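Local coordinates for BugD (Bordetella pertussis Tohama I, PDB 2F5X), which binds aspartic acid as a periplasmic solute receptor and probably delivers it to a transporter of the tripartite tricarboxylate type, at residues M80-S85 against K294-Q299; S85-L90 against P94-Y99; T114-G119 against T194-Q199; Q199-K204 against P217-L222. All coordinates share one frame; numbering follows the deposited sequence.

The four contacts form two pairs on opposite sides of the chain's centre. Interactions 1 and 2, with centres 8 Å apart, share Ser85 and helix 83-86 and join where Tyr96 OH meets Phe84 O. Interactions 3 and 4, also 8 Å apart, share Gln199 and helix 193-201 and meet around Thr114, Ile200 and Leu219. Between the pairs the centres lie 24 to 33 Å apart. Interaction 1 closes the longest loop; 2, 3 and 4 follow one another inside it. Interactions 1 and 3 reach the same mixed sheet, through strands 76-81 and 102-117, and the bound aspartic acid, hydrogen-bonded by His81 of interaction 1 among others, lies between the two pairs.

Interaction 1 (M80-S85 against K294-Q299). With ASP (aspartic acid), chain D.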
# COMPACT_ATOMS: atom_id res chain seq x y z
N MSE A 80 -3.51 4.14 6.18
CA MSE A 80 -2.68 2.94 6.04
C MSE A 80 -3.35 1.97 5.07
O MSE A 80 -4.57 2.00 4.90
CB MSE A 80 -2.45 2.30 7.42
CG MSE A 80 -1.52 1.08 7.46
SE MSE A 80 0.21 1.33 6.57
CE MSE A 80 0.81 -0.54 6.63
N HIS A 81 -2.55 1.12 4.46
CA HIS A 81 -3.03 0.18 3.46
C HIS A 81 -3.15 -1.24 3.98
O HIS A 81 -3.05 -1.47 5.20
CB HIS A 81 -2.17 0.28 2.18
CG HIS A 81 -0.73 -0.06 2.37
ND1 HIS A 81 -0.29 -1.19 3.04
CD2 HIS A 81 0.39 0.57 1.94
CE1 HIS A 81 1.03 -1.24 3.01
NE2 HIS A 81 1.47 -0.18 2.34
N ALA A 82 -3.37 -2.19 3.07
CA ALA A 82 -3.58 -3.61 3.41
C ALA A 82 -2.49 -4.22 4.31
O ALA A 82 -2.72 -5.25 4.95
CB ALA A 82 -3.73 -4.44 2.12
N GLY A 83 -1.32 -3.59 4.35
CA GLY A 83 -0.27 -4.00 5.27
C GLY A 83 -0.74 -3.99 6.72
O GLY A 83 -0.21 -4.73 7.55
N PHE A 84 -1.73 -3.14 7.01
CA PHE A 84 -2.41 -3.15 8.31
C PHE A 84 -2.88 -4.55 8.65
O PHE A 84 -2.83 -4.96 9.81
CB PHE A 84 -3.62 -2.20 8.23
CG PHE A 84 -4.37 -2.04 9.52
CD1 PHE A 84 -4.13 -0.93 10.34
CD2 PHE A 84 -5.37 -2.94 9.88
CE1 PHE A 84 -4.87 -0.75 11.52
CE2 PHE A 84 -6.10 -2.78 11.07
CZ PHE A 84 -5.85 -1.68 11.88
N SER A 85 -3.33 -5.28 7.63
CA SER A 85 -3.88 -6.63 7.79
C SER A 85 -2.86 -7.76 7.66
O SER A 85 -3.13 -8.88 8.11
CB SER A 85 -5.08 -6.86 6.84
OG SER A 85 -4.67 -7.02 5.49
N LYS A 294 -11.59 -7.63 8.91
CA LYS A 294 -12.05 -8.93 9.40
C LYS A 294 -11.81 -10.05 8.39
O LYS A 294 -11.40 -11.15 8.77
CB LYS A 294 -13.55 -8.86 9.77
CG LYS A 294 -14.14 -10.17 10.27
CD LYS A 294 -15.65 -10.07 10.50
CE LYS A 294 -16.29 -11.44 10.71
NZ LYS A 294 -17.78 -11.38 10.57
N GLN A 295 -12.04 -9.76 7.11
CA GLN A 295 -11.83 -10.74 6.05
C GLN A 295 -10.35 -10.90 5.72
O GLN A 295 -9.87 -12.01 5.48
CB GLN A 295 -12.61 -10.34 4.78
CG GLN A 295 -12.63 -11.40 3.68
CD GLN A 295 -11.35 -11.43 2.86
OE1 GLN A 295 -10.67 -10.41 2.71
NE2 GLN A 295 -11.01 -12.61 2.34
N GLN A 296 -9.62 -9.79 5.73
CA GLN A 296 -8.26 -9.78 5.20
C GLN A 296 -7.20 -10.40 6.11
O GLN A 296 -6.29 -11.09 5.61
CB GLN A 296 -7.84 -8.36 4.82
CG GLN A 296 -8.52 -7.87 3.53
CD GLN A 296 -7.77 -8.32 2.30
OE1 GLN A 296 -6.77 -7.71 1.93
NE2 GLN A 296 -8.25 -9.37 1.65
N VAL A 297 -7.30 -10.18 7.41
CA VAL A 297 -6.31 -10.72 8.33
C VAL A 297 -6.20 -12.26 8.19
O VAL A 297 -5.10 -12.76 7.94
CB VAL A 297 -6.50 -10.25 9.81
CG1 VAL A 297 -5.48 -10.93 10.73
CG2 VAL A 297 -6.33 -8.72 9.91
N PRO A 298 -7.30 -13.00 8.30
CA PRO A 298 -7.21 -14.46 8.12
C PRO A 298 -6.79 -14.86 6.70
O PRO A 298 -6.09 -15.88 6.55
CB PRO A 298 -8.64 -14.96 8.42
CG PRO A 298 -9.31 -13.83 9.12
CD PRO A 298 -8.67 -12.57 8.63
N GLN A 299 -7.16 -14.08 5.69
CA GLN A 299 -6.76 -14.43 4.33
C GLN A 299 -5.23 -14.42 4.18
O GLN A 299 -4.63 -15.40 3.72
CB GLN A 299 -7.39 -13.50 3.30
CG GLN A 299 -6.98 -13.82 1.86
CD GLN A 299 -7.47 -12.79 0.88
OE1 GLN A 299 -8.67 -12.62 0.71
NE2 GLN A 299 -6.54 -12.12 0.21
N ASP D . 2.77 1.96 0.47
CA ASP D . 4.19 2.05 0.91
C ASP D . 4.74 3.46 0.76
O ASP D . 5.97 3.65 0.65
CB ASP D . 5.06 1.07 0.12
CG ASP D . 4.72 -0.37 0.42
OD1 ASP D . 5.20 -1.25 -0.33
OD2 ASP D . 3.98 -0.70 1.38
OXT ASP D . 3.94 4.39 0.74
O HOH W 1 -2.71 -11.48 8.11
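Ser85 and Val297 bring the two backbones closest, their CA atoms 4.8 Å apart, where the short, weakly bonded helix that begins about Gly83 lies against helix 286-306. Ser85 directs its CB toward that longer helix and fits between two of its side chains. Its OG rests 3.5 Å from CB of Gln296, and its CB lies 3.8 Å from CG2 of Val297. With CG1 of Val297 anti to the backbone N (chi1 176°), CG2 is the methyl that faces the serine. The hydroxyl itself turns back into its own segment: Ser85 OG gives its hydrogen to Ala82 O at 2.7 Å, in the carbonyl plane on a lone pair, and Ser85 N donates to the same oxygen. No direct hydrogen bond crosses the contact; instead one water donates to both helices, 2.6 Å from Ser85 O and 2.7 Å from Val297 O. In this periplasmic binding protein the turn after strand 76-81 also serves the ligand pocket. Gly83 N donates to His81 ND1 at 2.9 Å, almost exactly in the ring plane, a capping bond that fixes the rotation of the imidazole. NE2 of His81 is thereby left to donate to OD2 of the bound aspartic acid at 2.7 Å, with an N-H...O angle of 141°, so rather bent. Ser151 OG, Thr174 N and Gln192 OE1 are also hydrogen-bonded to the ligand. On the far helix Gln296 folds its chain at chi2 (-85°); OE1 accepts from the indole nitrogens of Trp238 and Trp300, while NE2 donates to the Gln295 side chain.

Interaction 2 (S85-L90 against P94-Y99)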
# COMPACT_ATOMS: atom_id res chain seq x y z
N SER A 85 -3.33 -5.28 7.63
CA SER A 85 -3.88 -6.63 7.79
C SER A 85 -2.86 -7.76 7.66
O SER A 85 -3.13 -8.88 8.11
CB SER A 85 -5.08 -6.86 6.84
OG SER A 85 -4.67 -7.02 5.49
N THR A 86 -1.69 -7.49 7.06
CA THR A 86 -0.66 -8.53 6.98
C THR A 86 0.22 -8.57 8.22
O THR A 86 0.61 -9.64 8.67
CB THR A 86 0.24 -8.38 5.73
OG1 THR A 86 0.92 -7.11 5.76
CG2 THR A 86 -0.59 -8.38 4.44
N ALA A 87 0.54 -7.39 8.76
CA ALA A 87 1.47 -7.30 9.89
C ALA A 87 1.14 -8.20 11.09
O ALA A 87 2.05 -8.77 11.68
CB ALA A 87 1.67 -5.83 10.33
N PRO A 88 -0.14 -8.34 11.46
CA PRO A 88 -0.50 -9.23 12.58
C PRO A 88 -0.12 -10.69 12.36
O PRO A 88 -0.04 -11.42 13.36
CB PRO A 88 -2.02 -9.06 12.68
CG PRO A 88 -2.27 -7.68 12.12
CD PRO A 88 -1.33 -7.62 10.94
N SER A 89 0.12 -11.11 11.12
CA SER A 89 0.58 -12.48 10.84
C SER A 89 2.09 -12.55 10.65
O SER A 89 2.64 -13.63 10.43
CB SER A 89 -0.11 -13.04 9.60
OG SER A 89 -1.51 -13.09 9.80
N LEU A 90 2.76 -11.41 10.75
CA LEU A 90 4.19 -11.33 10.42
C LEU A 90 5.04 -10.96 11.61
O LEU A 90 6.25 -11.20 11.62
CB LEU A 90 4.40 -10.30 9.30
CG LEU A 90 3.79 -10.68 7.95
CD1 LEU A 90 3.75 -9.47 7.00
CD2 LEU A 90 4.56 -11.86 7.33
N PRO A 94 2.99 -6.69 16.55
CA PRO A 94 3.07 -5.59 15.58
C PRO A 94 2.89 -4.21 16.21
O PRO A 94 3.12 -3.21 15.53
CB PRO A 94 1.92 -5.90 14.62
CG PRO A 94 0.94 -6.63 15.44
CD PRO A 94 1.75 -7.47 16.40
N GLY A 95 2.47 -4.15 17.48
CA GLY A 95 2.31 -2.88 18.18
C GLY A 95 0.87 -2.44 18.33
O GLY A 95 0.57 -1.47 19.02
N TYR A 96 -0.04 -3.16 17.67
CA TYR A 96 -1.46 -2.82 17.69
C TYR A 96 -2.28 -4.08 17.52
O TYR A 96 -1.76 -5.13 17.14
CB TYR A 96 -1.81 -1.79 16.60
CG TYR A 96 -1.58 -2.31 15.19
CD1 TYR A 96 -2.64 -2.77 14.41
CD2 TYR A 96 -0.29 -2.38 14.66
CE1 TYR A 96 -2.44 -3.28 13.14
CE2 TYR A 96 -0.07 -2.88 13.38
CZ TYR A 96 -1.15 -3.33 12.63
OH TYR A 96 -0.95 -3.82 11.36
N GLU A 97 -3.57 -3.95 17.81
CA GLU A 97 -4.54 -5.01 17.69
C GLU A 97 -5.44 -4.59 16.51
O GLU A 97 -6.11 -3.56 16.58
CB GLU A 97 -5.33 -5.12 19.00
CG GLU A 97 -5.73 -6.53 19.41
CD GLU A 97 -7.04 -6.99 18.79
OE1 GLU A 97 -7.71 -7.85 19.40
OE2 GLU A 97 -7.40 -6.50 17.70
N PRO A 98 -5.44 -5.35 15.41
CA PRO A 98 -6.08 -4.86 14.17
C PRO A 98 -7.59 -4.64 14.29
O PRO A 98 -8.16 -3.79 13.60
CB PRO A 98 -5.75 -5.96 13.15
CG PRO A 98 -5.55 -7.18 13.98
CD PRO A 98 -4.85 -6.69 15.22
N TYR A 99 -8.24 -5.39 15.19
CA TYR A 99 -9.69 -5.29 15.33
C TYR A 99 -10.14 -4.31 16.40
O TYR A 99 -11.30 -3.90 16.41
CB TYR A 99 -10.29 -6.66 15.64
CG TYR A 99 -9.81 -7.77 14.74
CD1 TYR A 99 -10.02 -7.73 13.35
CD2 TYR A 99 -9.12 -8.87 15.27
CE1 TYR A 99 -9.57 -8.78 12.52
CE2 TYR A 99 -8.68 -9.91 14.46
CZ TYR A 99 -8.91 -9.86 13.09
OH TYR A 99 -8.47 -10.89 12.30
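Ala87 and Pro88 meet the hydroxyl end of Tyr96 in the loop that joins helix 83-86 to the long sheet strand 102-117 of the periplasmic binding protein fold. The tight part is centred on the tyrosine. Tyr96 OH comes within 3.5 Å of Ala87 CB and 3.8 Å of Pro88 CD, so the phenol oxygen ends against the first residues after the helix. CG of Tyr96 sits between the backbone N and the carbonyl carbon (chi1 63°), which brings the hydroxyl to Ala87 and Pro88. The oxygen is tied down by a hydrogen bond with Phe84 O, the ring meets that of Phe84 with the planes at about 40°, and Thr64, Thr65 and Ala68 of helix 61-68 pack against it as well. Away from the tyrosine the contact runs out to prolines partly open to solvent, and at Pro94 it is loose. CB of Pro94 stays 4.3 Å from Ala87 CB, and Pro94 CG comes only to 4.1 Å from Pro88 CA; these are touches between aliphatic carbons with no hydrogen bond across them. Between Pro94 and Tyr96 the chain passes through Gly95 at a positive phi of 104°, where a CB would be pressed against the preceding carbonyl O, which calls for glycine. Pro88 and Pro98, though partly exposed too, pack closely: their rings slide past each other in opposite directions, CG to CG at 3.8 Å. That same CG of Pro98 also lies 4.1 Å above the plane of the Tyr99 ring, over its centre.

Interaction 3 (T114-G119 against T194-Q199)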
# COMPACT_ATOMS: atom_id res chain seq x y z
N THR A 114 2.57 -3.24 -9.86
CA THR A 114 3.35 -3.56 -11.05
C THR A 114 4.66 -4.20 -10.64
O THR A 114 5.33 -3.71 -9.72
CB THR A 114 3.69 -2.28 -11.85
OG1 THR A 114 4.28 -1.30 -10.96
CG2 THR A 114 2.42 -1.62 -12.38
N ILE A 115 5.03 -5.28 -11.34
CA ILE A 115 6.36 -5.88 -11.20
C ILE A 115 7.29 -5.12 -12.13
O ILE A 115 7.07 -5.10 -13.34
CB ILE A 115 6.33 -7.38 -11.60
CG1 ILE A 115 5.29 -8.17 -10.78
CG2 ILE A 115 7.76 -8.02 -11.51
CD1 ILE A 115 5.75 -8.59 -9.45
N ILE A 116 8.30 -4.47 -11.56
CA ILE A 116 9.22 -3.64 -12.33
C ILE A 116 10.67 -3.99 -12.01
O ILE A 116 10.97 -4.65 -11.00
CB ILE A 116 8.99 -2.11 -12.06
CG1 ILE A 116 9.21 -1.76 -10.58
CG2 ILE A 116 7.61 -1.66 -12.57
CD1 ILE A 116 9.24 -0.24 -10.33
N ALA A 117 11.59 -3.53 -12.86
CA ALA A 117 13.01 -3.70 -12.61
C ALA A 117 13.78 -2.48 -13.07
O ALA A 117 13.24 -1.61 -13.76
CB ALA A 117 13.52 -4.96 -13.31
N ARG A 118 15.06 -2.41 -12.67
CA ARG A 118 15.93 -1.33 -13.12
C ARG A 118 15.92 -1.26 -14.65
O ARG A 118 15.69 -2.27 -15.33
CB ARG A 118 17.36 -1.51 -12.58
CG ARG A 118 17.99 -2.88 -12.80
CD ARG A 118 19.43 -2.94 -12.28
NE ARG A 118 20.00 -4.28 -12.27
CZ ARG A 118 20.66 -4.83 -13.29
NH1 ARG A 118 20.81 -4.17 -14.43
NH2 ARG A 118 21.17 -6.06 -13.15
N GLY A 119 16.11 -0.05 -15.18
CA GLY A 119 15.93 0.23 -16.60
C GLY A 119 16.76 -0.61 -17.55
O GLY A 119 16.41 -0.72 -18.73
N THR A 194 0.44 4.01 -7.94
CA THR A 194 0.52 5.39 -7.44
C THR A 194 1.97 5.84 -7.26
O THR A 194 2.23 7.04 -7.07
CB THR A 194 -0.20 5.51 -6.10
OG1 THR A 194 0.11 4.35 -5.32
CG2 THR A 194 -1.73 5.46 -6.29
N ASN A 195 2.90 4.88 -7.28
CA ASN A 195 4.33 5.21 -7.28
C ASN A 195 5.07 4.90 -8.58
O ASN A 195 6.10 5.54 -8.89
CB ASN A 195 5.04 4.53 -6.09
CG ASN A 195 6.39 5.17 -5.78
OD1 ASN A 195 6.49 6.39 -5.64
ND2 ASN A 195 7.42 4.34 -5.66
N THR A 196 4.57 3.93 -9.34
CA THR A 196 5.34 3.43 -10.49
C THR A 196 4.90 3.98 -11.84
O THR A 196 5.66 3.91 -12.80
CB THR A 196 5.29 1.90 -10.59
OG1 THR A 196 3.94 1.48 -10.81
CG2 THR A 196 5.72 1.24 -9.29
N THR A 197 3.67 4.50 -11.93
CA THR A 197 3.12 4.92 -13.23
C THR A 197 4.07 5.87 -13.96
O THR A 197 4.38 5.67 -15.12
CB THR A 197 1.76 5.60 -13.06
OG1 THR A 197 0.82 4.65 -12.56
CG2 THR A 197 1.18 5.99 -14.42
N GLN A 198 4.47 6.90 -13.23
CA GLN A 198 5.40 7.94 -13.64
C GLN A 198 6.67 7.36 -14.29
O GLN A 198 7.08 7.75 -15.41
CB GLN A 198 5.73 8.77 -12.36
CG GLN A 198 4.48 9.30 -11.51
CD GLN A 198 3.97 8.36 -10.37
OE1 GLN A 198 3.82 7.17 -10.57
NE2 GLN A 198 3.68 8.94 -9.20
N GLN A 199 7.27 6.38 -13.62
CA GLN A 199 8.50 5.78 -14.09
C GLN A 199 8.27 4.78 -15.22
O GLN A 199 9.13 4.62 -16.09
CB GLN A 199 9.24 5.09 -12.94
CG GLN A 199 9.33 5.91 -11.66
CD GLN A 199 10.04 7.23 -11.84
OE1 GLN A 199 10.84 7.40 -12.76
NE2 GLN A 199 9.74 8.19 -10.97
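Thr196 lays its side chain alongside that of Thr114, the two running past each other in opposite directions, so that each presents its hydroxyl to the other. This joins a helix to a strand of the mixed sheet: helix 193-201 follows directly on strand 188-192, which pairs antiparallel with strand 102-117, and packs back onto that neighbour. The two OG1 atoms, of Thr114 and Thr196, are 2.8 Å apart in a hydrogen bond. A chi1 near +60° in both threonines (51° in Thr114, 63° in Thr196) turns the hydroxyls across the gap. Thr114 OG1 has a second partner in Asp191 O on the adjoining strand, so this buried oxygen is gripped from both strand and helix. Beside the bond Thr196 CG2 lies 3.4 Å from Thr114 OG1. The apolar part of the contact is made by that methyl with Ile116, the next residue on the same face of the strand, whose other neighbours include Met178 and Leu181 of helix 174-182. Ile116 approaches at a slant, and its tip, CD1, stops 4.0 Å from CG2 of Thr196.

Interaction 4 (Q199-K204 against P217-L222); sequences QITSGK and PTLPDL
Leu219 reaches from its loop to Ile200 and Thr201, and it is best followed outward along its chain. CB points toward helix 193-201 without yet touching it. From there CG lies beside the backbone N (chi1 -59°), carrying the branch point into the gap, where its two methyls divide the work. CD2 is the busier: it sits 3.8 Å from Ile200 CG2 and equally 3.8 Å from Thr201 CG2, lodged against two successive residues of the helix. CD1 of Leu219 goes deeper, 4.1 Å from Ile200 CD1, and also packs against Thr114 of strand 102-117. Leu219 crosses both helix side chains at about a right angle, so the touching is done by methyls rather than along the length of the chains. Leu222 lends a lighter touch, its CD1 4.4 Å from Ile200 CD1. Leu219 and Leu222 are the ends of a type I beta turn, closed by Leu222 N to Leu219 O at 3.2 Å with Pro220 and Asp221 at its exposed corner, and both direct their side chains toward the helix. Ile200 carries the apolar side inward to Ala207 and Ile116, whereas Thr201 sits at the exposed margin and uses its OG1 on Thr197 O, one turn back. Just beyond the contact the helix stops. Gly203 N bonds to Ile200 O at 2.9 Å. Lys204 N bonds to Gln199 O at 3.0 Å. The Lys204 side chain returns as well, its NZ bonding to the side-chain oxygen of Gln199. Together with the positive phi of Gly203 (77°), those two backbone bonds make a Schellman motif, a classic C-terminal helix cap.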
# COMPACT_ATOMS: atom_id res chain seq x y z
N GLN A 199 7.27 6.38 -13.62
CA GLN A 199 8.50 5.78 -14.09
C GLN A 199 8.27 4.78 -15.22
O GLN A 199 9.13 4.62 -16.09
CB GLN A 199 9.24 5.09 -12.94
CG GLN A 199 9.33 5.91 -11.66
CD GLN A 199 10.04 7.23 -11.84
OE1 GLN A 199 10.84 7.40 -12.76
NE2 GLN A 199 9.74 8.19 -10.97
N ILE A 200 7.13 4.10 -15.21
CA ILE A 200 6.82 3.14 -16.26
C ILE A 200 6.55 3.86 -17.59
O ILE A 200 7.16 3.53 -18.60
CB ILE A 200 5.65 2.23 -15.87
CG1 ILE A 200 6.06 1.30 -14.72
CG2 ILE A 200 5.19 1.42 -17.08
CD1 ILE A 200 4.88 0.58 -14.06
N THR A 201 5.65 4.85 -17.57
CA THR A 201 5.21 5.46 -18.83
C THR A 201 6.32 6.24 -19.53
O THR A 201 6.26 6.44 -20.74
CB THR A 201 3.97 6.35 -18.65
OG1 THR A 201 4.26 7.37 -17.69
CG2 THR A 201 2.82 5.56 -18.05
N SER A 202 7.30 6.69 -18.76
CA SER A 202 8.45 7.42 -19.32
C SER A 202 9.55 6.47 -19.81
O SER A 202 10.54 6.91 -20.43
CB SER A 202 9.01 8.37 -18.27
OG SER A 202 9.53 7.62 -17.19
N GLY A 203 9.39 5.17 -19.54
CA GLY A 203 10.38 4.18 -19.94
C GLY A 203 11.61 4.13 -19.05
O GLY A 203 12.63 3.55 -19.44
N LYS A 204 11.53 4.73 -17.87
CA LYS A 204 12.68 4.80 -16.97
C LYS A 204 12.94 3.49 -16.24
O LYS A 204 14.07 3.22 -15.85
CB LYS A 204 12.50 5.94 -15.96
CG LYS A 204 12.80 7.33 -16.52
CD LYS A 204 12.41 8.43 -15.54
CE LYS A 204 13.44 8.58 -14.42
NZ LYS A 204 12.86 9.18 -13.16
N PRO A 217 -5.99 -0.14 -17.03
CA PRO A 217 -6.28 0.63 -18.25
C PRO A 217 -5.26 1.71 -18.58
O PRO A 217 -5.03 1.98 -19.76
CB PRO A 217 -7.65 1.26 -17.96
CG PRO A 217 -8.24 0.44 -16.89
CD PRO A 217 -7.11 -0.10 -16.07
N THR A 218 -4.64 2.32 -17.57
CA THR A 218 -3.59 3.32 -17.78
C THR A 218 -2.24 2.69 -18.14
O THR A 218 -1.32 3.39 -18.56
CB THR A 218 -3.42 4.19 -16.54
OG1 THR A 218 -3.35 3.36 -15.37
CG2 THR A 218 -4.64 5.07 -16.32
N LEU A 219 -2.13 1.38 -17.97
CA LEU A 219 -0.92 0.65 -18.36
C LEU A 219 -1.32 -0.58 -19.19
O LEU A 219 -1.04 -1.73 -18.81
CB LEU A 219 -0.13 0.25 -17.11
CG LEU A 219 0.35 1.38 -16.19
CD1 LEU A 219 0.83 0.82 -14.86
CD2 LEU A 219 1.44 2.22 -16.85
N PRO A 220 -1.96 -0.33 -20.33
CA PRO A 220 -2.67 -1.39 -21.07
C PRO A 220 -1.78 -2.48 -21.68
O PRO A 220 -2.31 -3.54 -22.00
CB PRO A 220 -3.42 -0.62 -22.17
CG PRO A 220 -2.65 0.64 -22.35
CD PRO A 220 -2.08 0.97 -21.00
N ASP A 221 -0.48 -2.23 -21.81
CA ASP A 221 0.42 -3.22 -22.39
C ASP A 221 1.02 -4.19 -21.39
O ASP A 221 1.77 -5.10 -21.77
CB ASP A 221 1.54 -2.53 -23.19
CG ASP A 221 1.02 -1.79 -24.41
OD1 ASP A 221 -0.02 -2.22 -24.97
OD2 ASP A 221 1.58 -0.78 -24.88
N LEU A 222 0.69 -4.04 -20.11
CA LEU A 222 1.22 -4.96 -19.11
C LEU A 222 0.22 -6.08 -18.83
O LEU A 222 -0.92 -5.80 -18.45
CB LEU A 222 1.57 -4.23 -17.81
CG LEU A 222 2.57 -3.07 -17.89
CD1 LEU A 222 2.81 -2.49 -16.49
CD2 LEU A 222 3.90 -3.49 -18.54